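Local coordinates for thrombospondin related anonymous protein (Plasmodium falciparum, PDB 4F1J) that probably mediates adhesion of the parasite at its cell membrane, the part here being its magnesium-loaded von Willebrand factor A domain, at residues L10-D15 and L49-F54; T92-A97 and Q130-E135; Q100-L105 and R137-R142; V118-D123 and V144-F149. All blocks are in the same frame, centred on the assembly; numbering follows the deposited sequence.

Contact 1. Residues L10-D15 and L49-F54; sequences LYLLMD and LYANIF. With EDO (1,2-ethanediol), chain J.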
# COMPACT_ATOMS: atom_id res chain seq x y z
N LEU A 10 0.37 7.31 -5.97
CA LEU A 10 0.70 6.31 -4.94
C LEU A 10 -0.57 5.56 -4.59
O LEU A 10 -1.55 6.15 -4.17
CB LEU A 10 1.32 6.98 -3.71
CG LEU A 10 1.98 6.08 -2.66
CD1 LEU A 10 2.91 6.88 -1.74
CD2 LEU A 10 0.89 5.34 -1.83
N TYR A 11 -0.55 4.26 -4.85
CA TYR A 11 -1.68 3.37 -4.68
C TYR A 11 -1.47 2.57 -3.40
O TYR A 11 -0.74 1.55 -3.36
CB TYR A 11 -1.87 2.41 -5.87
CG TYR A 11 -1.95 3.08 -7.21
CD1 TYR A 11 -0.79 3.45 -7.90
CD2 TYR A 11 -3.15 3.39 -7.78
CE1 TYR A 11 -0.87 4.10 -9.13
CE2 TYR A 11 -3.24 4.01 -9.00
CZ TYR A 11 -2.09 4.36 -9.68
OH TYR A 11 -2.21 5.03 -10.90
N LEU A 12 -2.15 3.03 -2.36
CA LEU A 12 -2.14 2.36 -1.06
C LEU A 12 -3.16 1.20 -1.05
O LEU A 12 -4.37 1.43 -1.20
CB LEU A 12 -2.43 3.39 0.06
CG LEU A 12 -2.52 2.81 1.47
CD1 LEU A 12 -1.21 2.16 1.90
CD2 LEU A 12 -2.97 3.95 2.45
N LEU A 13 -2.68 -0.03 -0.86
CA LEU A 13 -3.54 -1.21 -0.84
C LEU A 13 -3.47 -1.77 0.57
O LEU A 13 -2.42 -2.28 0.99
CB LEU A 13 -3.10 -2.28 -1.86
CG LEU A 13 -2.72 -1.84 -3.27
CD1 LEU A 13 -2.58 -3.03 -4.21
CD2 LEU A 13 -3.63 -0.80 -3.89
N MET A 14 -4.58 -1.66 1.29
CA MET A 14 -4.57 -1.96 2.73
C MET A 14 -5.36 -3.24 3.02
O MET A 14 -6.57 -3.28 2.86
CB MET A 14 -5.16 -0.77 3.48
CG MET A 14 -5.19 -0.93 4.97
SD MET A 14 -5.83 0.57 5.73
CE MET A 14 -5.50 0.25 7.48
N ASP A 15 -4.63 -4.29 3.38
CA ASP A 15 -5.18 -5.58 3.77
C ASP A 15 -6.13 -5.35 4.95
O ASP A 15 -5.74 -4.71 5.93
CB ASP A 15 -3.99 -6.45 4.14
CG ASP A 15 -4.34 -7.85 4.66
OD1 ASP A 15 -5.40 -8.08 5.27
OD2 ASP A 15 -3.42 -8.68 4.51
N LEU A 49 -2.68 10.46 -3.95
CA LEU A 49 -3.02 9.20 -3.31
C LEU A 49 -4.26 8.54 -3.87
O LEU A 49 -5.27 9.18 -4.14
CB LEU A 49 -3.26 9.45 -1.81
CG LEU A 49 -3.57 8.23 -0.94
CD1 LEU A 49 -2.35 7.34 -0.80
CD2 LEU A 49 -4.06 8.78 0.42
N TYR A 50 -4.17 7.21 -4.00
CA TYR A 50 -5.31 6.32 -4.20
C TYR A 50 -5.26 5.35 -3.03
O TYR A 50 -4.19 5.01 -2.54
CB TYR A 50 -5.16 5.54 -5.49
CG TYR A 50 -6.03 4.29 -5.59
CD1 TYR A 50 -5.59 3.05 -5.08
CD2 TYR A 50 -7.29 4.35 -6.17
CE1 TYR A 50 -6.38 1.90 -5.22
CE2 TYR A 50 -8.10 3.21 -6.27
CZ TYR A 50 -7.63 2.00 -5.78
OH TYR A 50 -8.45 0.87 -5.91
N ALA A 51 -6.42 4.92 -2.57
CA ALA A 51 -6.45 3.92 -1.49
C ALA A 51 -7.56 2.94 -1.71
O ALA A 51 -8.68 3.32 -2.07
CB ALA A 51 -6.58 4.59 -0.09
N ASN A 52 -7.24 1.67 -1.52
CA ASN A 52 -8.27 0.65 -1.37
C ASN A 52 -8.01 -0.20 -0.16
O ASN A 52 -6.90 -0.19 0.39
CB ASN A 52 -8.54 -0.18 -2.64
CG ASN A 52 -7.44 -1.17 -3.03
OD1 ASN A 52 -6.79 -1.79 -2.18
ND2 ASN A 52 -7.27 -1.37 -4.34
N ILE A 53 -9.06 -0.89 0.29
CA ILE A 53 -8.90 -1.97 1.26
C ILE A 53 -9.15 -3.27 0.51
O ILE A 53 -9.89 -3.28 -0.49
CB ILE A 53 -9.83 -1.83 2.45
CG1 ILE A 53 -11.29 -1.69 2.00
CG2 ILE A 53 -9.42 -0.60 3.29
CD1 ILE A 53 -12.31 -1.65 3.15
N PHE A 54 -8.57 -4.36 0.98
CA PHE A 54 -8.81 -5.64 0.34
C PHE A 54 -8.78 -6.78 1.35
O PHE A 54 -7.93 -6.86 2.24
CB PHE A 54 -7.82 -5.90 -0.82
CG PHE A 54 -6.42 -6.18 -0.38
CD1 PHE A 54 -5.53 -5.15 -0.17
CD2 PHE A 54 -5.98 -7.48 -0.17
CE1 PHE A 54 -4.23 -5.40 0.24
CE2 PHE A 54 -4.67 -7.72 0.27
CZ PHE A 54 -3.82 -6.67 0.49
C1 EDO J . -2.26 -5.18 7.60
O1 EDO J . -3.17 -6.20 7.19
C2 EDO J . -3.03 -3.92 8.00
O2 EDO J . -3.74 -3.35 6.91

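Contact 2. Residues T92-A97 and Q130-E135; sequences TNLSDA and QDSLKE. With MG (magnesium ion), chain H.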
# COMPACT_ATOMS: atom_id res chain seq x y z
N THR A 92 -7.58 -12.79 1.76
CA THR A 92 -6.47 -11.91 1.33
C THR A 92 -6.35 -11.88 -0.19
O THR A 92 -5.40 -12.46 -0.76
CB THR A 92 -5.14 -12.35 1.98
OG1 THR A 92 -5.35 -12.58 3.40
CG2 THR A 92 -4.02 -11.34 1.76
N ASN A 93 -7.29 -11.19 -0.82
CA ASN A 93 -7.36 -11.14 -2.28
C ASN A 93 -6.49 -9.98 -2.77
O ASN A 93 -6.99 -8.99 -3.31
CB ASN A 93 -8.81 -10.97 -2.71
CG ASN A 93 -9.05 -11.26 -4.19
OD1 ASN A 93 -8.13 -11.35 -5.00
ND2 ASN A 93 -10.31 -11.36 -4.53
N LEU A 94 -5.18 -10.14 -2.61
CA LEU A 94 -4.21 -9.16 -3.10
C LEU A 94 -4.31 -9.00 -4.61
O LEU A 94 -4.17 -7.89 -5.13
CB LEU A 94 -2.78 -9.54 -2.73
CG LEU A 94 -1.69 -8.57 -3.22
CD1 LEU A 94 -1.92 -7.20 -2.66
CD2 LEU A 94 -0.29 -9.10 -2.88
N SER A 95 -4.54 -10.09 -5.33
CA SER A 95 -4.55 -10.01 -6.78
C SER A 95 -5.68 -9.10 -7.29
O SER A 95 -5.46 -8.34 -8.23
CB SER A 95 -4.58 -11.41 -7.42
OG SER A 95 -5.79 -12.10 -7.10
N ASP A 96 -6.83 -9.09 -6.63
CA ASP A 96 -7.91 -8.16 -6.98
C ASP A 96 -7.54 -6.69 -6.70
O ASP A 96 -7.87 -5.80 -7.48
CB ASP A 96 -9.22 -8.50 -6.24
CG ASP A 96 -10.41 -7.75 -6.80
OD1 ASP A 96 -10.58 -7.76 -8.04
OD2 ASP A 96 -11.18 -7.14 -6.03
N ALA A 97 -6.88 -6.46 -5.57
CA ALA A 97 -6.37 -5.12 -5.25
C ALA A 97 -5.39 -4.61 -6.32
O ALA A 97 -5.44 -3.45 -6.74
CB ALA A 97 -5.67 -5.17 -3.91
N GLN A 130 0.19 -17.11 -7.32
CA GLN A 130 0.26 -17.12 -8.79
C GLN A 130 -0.37 -15.87 -9.42
O GLN A 130 0.29 -15.18 -10.23
CB GLN A 130 -0.39 -18.38 -9.36
CG GLN A 130 -0.07 -18.64 -10.83
CD GLN A 130 1.34 -19.16 -11.06
OE1 GLN A 130 1.94 -19.78 -10.19
NE2 GLN A 130 1.86 -18.91 -12.26
N ASP A 131 -1.62 -15.57 -9.07
CA ASP A 131 -2.29 -14.43 -9.67
C ASP A 131 -1.75 -13.10 -9.15
O ASP A 131 -1.75 -12.11 -9.87
CB ASP A 131 -3.80 -14.47 -9.45
CG ASP A 131 -4.53 -13.69 -10.51
OD1 ASP A 131 -4.12 -13.78 -11.69
OD2 ASP A 131 -5.49 -12.97 -10.16
N SER A 132 -1.27 -13.09 -7.91
CA SER A 132 -0.68 -11.87 -7.35
C SER A 132 0.63 -11.53 -8.09
O SER A 132 0.89 -10.37 -8.47
CB SER A 132 -0.42 -12.03 -5.85
OG SER A 132 -1.64 -12.03 -5.12
N LEU A 133 1.44 -12.56 -8.31
CA LEU A 133 2.67 -12.38 -9.09
C LEU A 133 2.43 -12.05 -10.56
O LEU A 133 3.20 -11.27 -11.13
CB LEU A 133 3.59 -13.60 -8.95
CG LEU A 133 4.30 -13.73 -7.60
CD1 LEU A 133 5.04 -15.07 -7.50
CD2 LEU A 133 5.27 -12.57 -7.29
N LYS A 134 1.39 -12.61 -11.17
CA LYS A 134 1.00 -12.30 -12.53
C LYS A 134 0.56 -10.83 -12.69
O LYS A 134 1.06 -10.10 -13.56
CB LYS A 134 -0.13 -13.20 -12.95
CG LYS A 134 -0.65 -12.99 -14.32
CD LYS A 134 -1.38 -14.23 -14.79
CE LYS A 134 -2.39 -13.89 -15.85
NZ LYS A 134 -3.03 -15.11 -16.35
N GLU A 135 -0.36 -10.39 -11.83
CA GLU A 135 -0.68 -8.96 -11.74
C GLU A 135 0.55 -8.08 -11.50
O GLU A 135 0.70 -7.05 -12.17
CB GLU A 135 -1.76 -8.68 -10.67
CG GLU A 135 -3.15 -9.12 -11.05
CD GLU A 135 -3.70 -8.41 -12.29
OE1 GLU A 135 -3.40 -7.21 -12.51
OE2 GLU A 135 -4.46 -9.07 -13.03
MG MG H . -6.96 -12.95 -8.68
O HOH W 1 -8.50 -12.68 -7.20
O HOH W 2 -7.31 -11.14 -9.48
O HOH W 3 -8.33 -13.68 -10.09
O HOH W 4 -6.62 -14.70 -7.76

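Contact 3. Residues Q100-L105 and R137-R142; sequences QVRKHL and RKLNDR. With SO4 (sulfate ion), chain F.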
# COMPACT_ATOMS: atom_id res chain seq x y z
N GLN A 100 -7.07 -3.66 -9.58
CA GLN A 100 -7.71 -2.32 -9.61
C GLN A 100 -6.70 -1.27 -10.02
O GLN A 100 -7.03 -0.33 -10.75
CB GLN A 100 -8.33 -1.97 -8.27
CG GLN A 100 -9.41 -2.96 -7.80
CD GLN A 100 -10.35 -3.41 -8.90
OE1 GLN A 100 -11.02 -2.59 -9.54
NE2 GLN A 100 -10.38 -4.72 -9.15
N VAL A 101 -5.46 -1.43 -9.55
CA VAL A 101 -4.38 -0.52 -9.98
C VAL A 101 -4.15 -0.63 -11.49
O VAL A 101 -4.08 0.38 -12.19
CB VAL A 101 -3.10 -0.77 -9.23
CG1 VAL A 101 -1.97 0.09 -9.80
CG2 VAL A 101 -3.30 -0.48 -7.73
N ARG A 102 -4.06 -1.86 -11.99
CA ARG A 102 -3.84 -2.06 -13.42
C ARG A 102 -5.00 -1.50 -14.23
O ARG A 102 -4.79 -1.06 -15.33
CB ARG A 102 -3.59 -3.54 -13.71
CG ARG A 102 -3.15 -3.86 -15.16
CD ARG A 102 -2.61 -5.28 -15.25
NE ARG A 102 -3.62 -6.28 -14.94
CZ ARG A 102 -4.38 -6.90 -15.84
NH1 ARG A 102 -4.27 -6.60 -17.12
NH2 ARG A 102 -5.27 -7.81 -15.45
N LYS A 103 -6.23 -1.49 -13.67
CA LYS A 103 -7.37 -0.91 -14.39
C LYS A 103 -7.20 0.61 -14.52
O LYS A 103 -7.53 1.17 -15.57
CB LYS A 103 -8.71 -1.27 -13.71
CG LYS A 103 -9.15 -2.69 -13.96
CD LYS A 103 -10.33 -3.03 -13.06
N HIS A 104 -6.68 1.27 -13.49
CA HIS A 104 -6.35 2.70 -13.61
C HIS A 104 -5.39 2.93 -14.78
O HIS A 104 -5.56 3.87 -15.56
CB HIS A 104 -5.71 3.27 -12.33
CG HIS A 104 -6.66 3.45 -11.19
ND1 HIS A 104 -7.20 2.39 -10.50
CD2 HIS A 104 -7.17 4.57 -10.62
CE1 HIS A 104 -8.00 2.85 -9.55
NE2 HIS A 104 -8.00 4.17 -9.59
N LEU A 105 -4.38 2.07 -14.89
CA LEU A 105 -3.36 2.24 -15.93
C LEU A 105 -3.98 1.95 -17.28
O LEU A 105 -3.79 2.73 -18.24
CB LEU A 105 -2.15 1.33 -15.68
CG LEU A 105 -1.53 1.50 -14.28
CD1 LEU A 105 -0.31 0.60 -14.06
CD2 LEU A 105 -1.19 2.95 -14.02
N ARG A 137 3.65 -8.54 -12.24
CA ARG A 137 4.46 -8.47 -13.48
C ARG A 137 3.88 -7.49 -14.48
O ARG A 137 4.61 -6.73 -15.12
CB ARG A 137 4.52 -9.86 -14.15
CG ARG A 137 5.10 -9.83 -15.57
N LYS A 138 2.56 -7.55 -14.65
CA LYS A 138 1.85 -6.70 -15.59
C LYS A 138 2.02 -5.24 -15.17
O LYS A 138 2.21 -4.37 -15.99
CB LYS A 138 0.38 -7.07 -15.69
CG LYS A 138 0.10 -8.37 -16.44
CD LYS A 138 -1.37 -8.69 -16.53
CE LYS A 138 -1.59 -10.12 -17.05
NZ LYS A 138 -3.03 -10.38 -17.32
N LEU A 139 1.93 -5.00 -13.87
CA LEU A 139 2.19 -3.66 -13.33
C LEU A 139 3.64 -3.23 -13.56
O LEU A 139 3.90 -2.11 -13.99
CB LEU A 139 1.84 -3.61 -11.84
CG LEU A 139 0.33 -3.78 -11.55
CD1 LEU A 139 0.12 -3.86 -10.05
CD2 LEU A 139 -0.51 -2.66 -12.13
N ASN A 140 4.60 -4.11 -13.27
CA ASN A 140 6.01 -3.81 -13.49
C ASN A 140 6.28 -3.43 -14.97
O ASN A 140 7.05 -2.49 -15.26
CB ASN A 140 6.90 -5.01 -13.10
CG ASN A 140 6.99 -5.24 -11.59
OD1 ASN A 140 6.76 -4.33 -10.76
ND2 ASN A 140 7.30 -6.48 -11.23
N ASP A 141 5.61 -4.14 -15.88
CA ASP A 141 5.80 -3.88 -17.33
C ASP A 141 5.31 -2.48 -17.72
O ASP A 141 5.76 -1.88 -18.70
CB ASP A 141 5.07 -4.94 -18.16
CG ASP A 141 5.81 -6.26 -18.25
OD1 ASP A 141 6.97 -6.39 -17.78
OD2 ASP A 141 5.17 -7.17 -18.81
N ARG A 142 4.36 -1.96 -16.94
CA ARG A 142 3.88 -0.61 -17.10
C ARG A 142 4.64 0.39 -16.21
O ARG A 142 4.18 1.51 -16.04
CB ARG A 142 2.37 -0.58 -16.81
CG ARG A 142 1.49 -1.20 -17.91
CD ARG A 142 0.04 -1.29 -17.43
NE ARG A 142 -0.94 -1.72 -18.42
CZ ARG A 142 -1.69 -0.92 -19.17
NH1 ARG A 142 -1.54 0.41 -19.12
NH2 ARG A 142 -2.55 -1.45 -20.02
S SO4 F . -2.12 -5.10 -19.35
O1 SO4 F . -1.08 -4.87 -18.35
O2 SO4 F . -3.32 -4.34 -19.03
O3 SO4 F . -1.65 -4.69 -20.67
O4 SO4 F . -2.41 -6.53 -19.41
O HOH W 5 -3.96 -8.73 -19.32

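Contact 4. Residues V118-D123 and V144-F149; sequences VVILTD and VKIAVF. With MG (magnesium ion), chain C.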
# COMPACT_ATOMS: atom_id res chain seq x y z
N VAL A 118 2.98 1.40 -5.89
CA VAL A 118 2.02 0.67 -5.09
C VAL A 118 2.65 0.43 -3.72
O VAL A 118 3.80 -0.01 -3.63
CB VAL A 118 1.64 -0.70 -5.76
CG1 VAL A 118 0.87 -1.62 -4.78
CG2 VAL A 118 0.81 -0.52 -7.00
N VAL A 119 1.91 0.73 -2.66
CA VAL A 119 2.36 0.39 -1.31
C VAL A 119 1.32 -0.49 -0.65
O VAL A 119 0.14 -0.07 -0.51
CB VAL A 119 2.61 1.61 -0.45
CG1 VAL A 119 3.03 1.17 0.94
CG2 VAL A 119 3.70 2.48 -1.09
N ILE A 120 1.73 -1.71 -0.34
CA ILE A 120 0.86 -2.73 0.26
C ILE A 120 1.14 -2.80 1.77
O ILE A 120 2.28 -2.96 2.18
CB ILE A 120 1.12 -4.12 -0.38
CG1 ILE A 120 0.65 -4.17 -1.83
CG2 ILE A 120 0.42 -5.19 0.45
CD1 ILE A 120 1.46 -5.16 -2.73
N LEU A 121 0.09 -2.70 2.59
CA LEU A 121 0.16 -3.01 4.02
C LEU A 121 -0.54 -4.36 4.22
O LEU A 121 -1.70 -4.51 3.86
CB LEU A 121 -0.53 -1.92 4.85
CG LEU A 121 -0.14 -0.46 4.62
CD1 LEU A 121 -0.92 0.43 5.62
CD2 LEU A 121 1.36 -0.27 4.69
N THR A 122 0.19 -5.38 4.70
CA THR A 122 -0.43 -6.72 4.77
C THR A 122 0.03 -7.48 5.99
O THR A 122 1.14 -7.32 6.44
CB THR A 122 -0.15 -7.53 3.48
OG1 THR A 122 -0.97 -8.72 3.43
CG2 THR A 122 1.34 -7.87 3.34
N ASP A 123 -0.84 -8.35 6.50
CA ASP A 123 -0.48 -9.24 7.61
C ASP A 123 -0.51 -10.72 7.21
O ASP A 123 -0.54 -11.60 8.08
CB ASP A 123 -1.41 -9.00 8.80
CG ASP A 123 -2.69 -9.80 8.73
OD1 ASP A 123 -3.23 -10.07 7.61
OD2 ASP A 123 -3.20 -10.10 9.83
N VAL A 144 5.46 0.30 -12.98
CA VAL A 144 5.03 0.43 -11.59
C VAL A 144 6.04 -0.22 -10.63
O VAL A 144 6.48 -1.35 -10.85
CB VAL A 144 3.65 -0.21 -11.38
CG1 VAL A 144 3.26 -0.15 -9.87
CG2 VAL A 144 2.57 0.46 -12.28
N LYS A 145 6.42 0.53 -9.59
CA LYS A 145 7.20 -0.01 -8.51
C LYS A 145 6.24 -0.44 -7.39
O LYS A 145 5.23 0.21 -7.17
CB LYS A 145 8.21 1.02 -7.99
CG LYS A 145 9.40 1.16 -8.93
CD LYS A 145 10.57 1.91 -8.34
CE LYS A 145 11.77 1.86 -9.30
NZ LYS A 145 12.78 2.96 -9.11
N ILE A 146 6.61 -1.52 -6.70
CA ILE A 146 5.77 -2.09 -5.65
C ILE A 146 6.56 -2.18 -4.36
O ILE A 146 7.69 -2.67 -4.36
CB ILE A 146 5.25 -3.49 -6.04
CG1 ILE A 146 4.47 -3.44 -7.39
CG2 ILE A 146 4.38 -4.09 -4.89
CD1 ILE A 146 4.03 -4.83 -7.94
N ALA A 147 5.98 -1.68 -3.27
CA ALA A 147 6.58 -1.77 -1.93
C ALA A 147 5.63 -2.52 -1.02
O ALA A 147 4.42 -2.44 -1.20
CB ALA A 147 6.88 -0.37 -1.37
N VAL A 148 6.18 -3.24 -0.05
CA VAL A 148 5.37 -4.00 0.90
C VAL A 148 5.83 -3.77 2.34
O VAL A 148 7.02 -3.87 2.67
CB VAL A 148 5.41 -5.52 0.62
CG1 VAL A 148 4.66 -6.29 1.72
CG2 VAL A 148 4.80 -5.86 -0.76
N PHE A 149 4.86 -3.50 3.20
CA PHE A 149 5.08 -3.37 4.64
C PHE A 149 4.33 -4.53 5.29
O PHE A 149 3.10 -4.53 5.32
CB PHE A 149 4.55 -2.01 5.12
CG PHE A 149 4.85 -1.69 6.58
CD1 PHE A 149 3.98 -2.09 7.58
CD2 PHE A 149 5.97 -0.94 6.92
CE1 PHE A 149 4.22 -1.77 8.91
CE2 PHE A 149 6.22 -0.62 8.26
CZ PHE A 149 5.35 -1.02 9.24
MG MG C . -4.45 -11.63 7.08
O HOH W 6 -3.06 -12.99 7.65
O HOH W 7 -3.79 -11.21 5.09
O HOH W 8 -5.53 -13.22 6.58

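Contact 1. Residues L10-D15 and L49-F54
Asp15 and Phe54 meet at the C-terminal ends of two parallel strands, where Asp15 CA sits over one face of the ring, 3.8 Å from the Phe54 ring centroid and 19° off its normal. The ring is brought there by a first torsion (chi1 72°) that places Phe54 CG between its own backbone N and carbonyl carbon. On the same face of the sheet, Leu13 CD2 lies 3.7 Å from Asn52 ND2, and that amide is turned to donate to Tyr50 OH at 3.0 Å from ND2. Asn52 OD1, buried against Leu13, finds no polar partner in the model. Farther back, Tyr11 CD2 reaches Tyr50 CD1 at 3.7 Å, the two rings oblique with planes at 54°. The opposite face is apolar: Leu10 CD2 touches Leu49 CD1 at 3.9 Å, while Leu12 and Met14 extend toward helix 22-38.

Five backbone bonds fix this register. Leu12 and Met14 both donate to and accept from the other strand, as in Asn52 N to Leu12 O at 2.9 Å. Beyond the pairing, Asp15 OD1 is hydrogen-bonded to Ser17 OG, and OD2 to Thr122 OG1 and Asp123 N. This is consistent with a second-shell role, Asp15 orienting the magnesium ligands Ser17 and Asp123. Strand 8-15, helix 22-38 and strand 47-54 form a beta-alpha-beta unit, and Asp15 opens the Asp-x-Ser-x-Ser sequence of the metal-ion-dependent adhesion site of A domains.

Contact 2. Residues T92-A97 and Q130-E135
Ser95 and Asp131 converge on one magnesium ion through different first torsions. Ser95 OG stands between its backbone N and carbonyl carbon (chi1 65°), whereas Asp131 CG is anti to its backbone N (chi1 -156°). The ion bridges two neighbouring helices of the von Willebrand factor A domain, 94-106 and 129-141, each contributing a residue near its N-terminal end. Magnesium is 2.1 Å from both Ser95 OG and Asp131 OD2, and four waters bring it to six ligands. The 3.2 Å between Ser95 OG and Asp131 OD2 is thus the spacing of two ligands on one ion, not a hydrogen bond. Asp131 was modelled in two conformers; the geometry given is that of one of them.

Direct packing is slight, with 198 Å² buried in all. Ser132 OG comes to 3.6 Å from Leu94 CB, but its polar partner is Ser128 O, just before the start of helix 129-141. Glu135 CG rests 3.7 Å from Ser95 O, while its carboxylate forms a salt bridge with Arg102.

Asn93 supplies the second shell. As N-cap of helix 94-106 it accepts from Asp96 N, 3.1 Å from Asn93 OD1, the donor lying above the amide carbonyl plane. The same OD1 also receives a hydrogen from one of the metal-bound waters, whose oxygen is 2.6 Å away.

Contact 3. Residues Q100-L105 and R137-R142
Leu139 makes the apolar part of the contact with one methyl, CD2, which meets three residues of helix 94-106. It lies 3.6 Å from Arg102 CB and 3.8 Å from Leu105 CD1, and Val101 CG1 is a little farther off. The Leu139 side chain crosses those of Val101 and Leu105 at about a right angle. Leu105 also slides past Arg142 in the opposite direction, its CB 3.8 Å from Arg142 CD.

Cationic side chains cover the outer part. Lys138 CD lies over one face of the Arg102 guanidinium, 3.4 Å above the plane and toward its rim. This brings like charges close, Lys138 NZ being 3.9 Å from Arg102 NH2. The carboxylate of Glu135, paired with Arg102 NE, would partly offset the repulsion.

A sulfate ion, probably from the crystallisation liquor, joins the positive groups. Arg142 NE donates to sulfate O1 over 3.2 Å in a nearly straight bond (166°), with NH2 bonding to O2 and Arg102 NH1 adding a weak bond to O2. A water links Lys138 NZ to sulfate O4, 2.8 Å separating that NZ from the water oxygen.

The segment axes approach to 10.1 Å at 31° between their N-to-C directions. Such roughly parallel packing of neighbouring helices on one face of a central sheet is typical of the Rossmann-like A-domain fold.

Contact 4. Residues V118-D123 and V144-F149
Phe149 N donates to Ile120 O at 2.8 Å in an almost linear bond (173°). It is one of five backbone bonds zipping the two parallel strands together. Ile120 N in turn donates to Ala147 O, and the series runs from Val118 N to Lys145 O, 2.8 Å apart, as far as Thr122 N to Phe149 O, which is longer at 3.1 Å.

Strand 115-122, helix 129-141 and strand 145-151 make a beta-alpha-beta crossover of the Rossmann-like A domain, and the metal site lies just past the C-terminal end of its first strand. There Asp123 OD1 binds magnesium at 2.1 Å. Ser17, Ser19 and three waters complete the coordination, one of these waters also donating to Asp123 O.

Packing divides between the two faces of the sheet. On one, Ile120 CD1 touches both Ile146 CG2 at 3.8 Å and Val148 CG2 at 3.9 Å. Val118 CG2 also meets Val144 CG1, ahead of the paired residues; Val101 of helix 94-106 touches Val118, and Leu105 touches Val144. On the other face, Leu121 CD2 reaches Phe149 CB at 3.7 Å. Phe149 CG is anti to its backbone N (chi1 -174°), and the ring beyond it meets Phe191 of helix 184-200 edge-to-face.

Contacts 1 and 4 are strand pairings in one sheet, with centres about 9 Å apart, and strands 8-15 and 115-122 join them as direct neighbours. Contacts 2 and 3, about 11 Å apart, are successive parts of the interface between helices 94-106 and 129-141, linked through Glu135 and Arg102. Along the chain contact 1 closes before the others open, whereas the segments of contacts 2, 3 and 4 alternate. Helix 94-106 packs on the sheet through Leu94 against Ile120 and Val101 against Tyr11 and Val118. The loops after strands 8-15 and 115-122 hold the adhesion-site magnesium, and the second magnesium joins two helices covering one face.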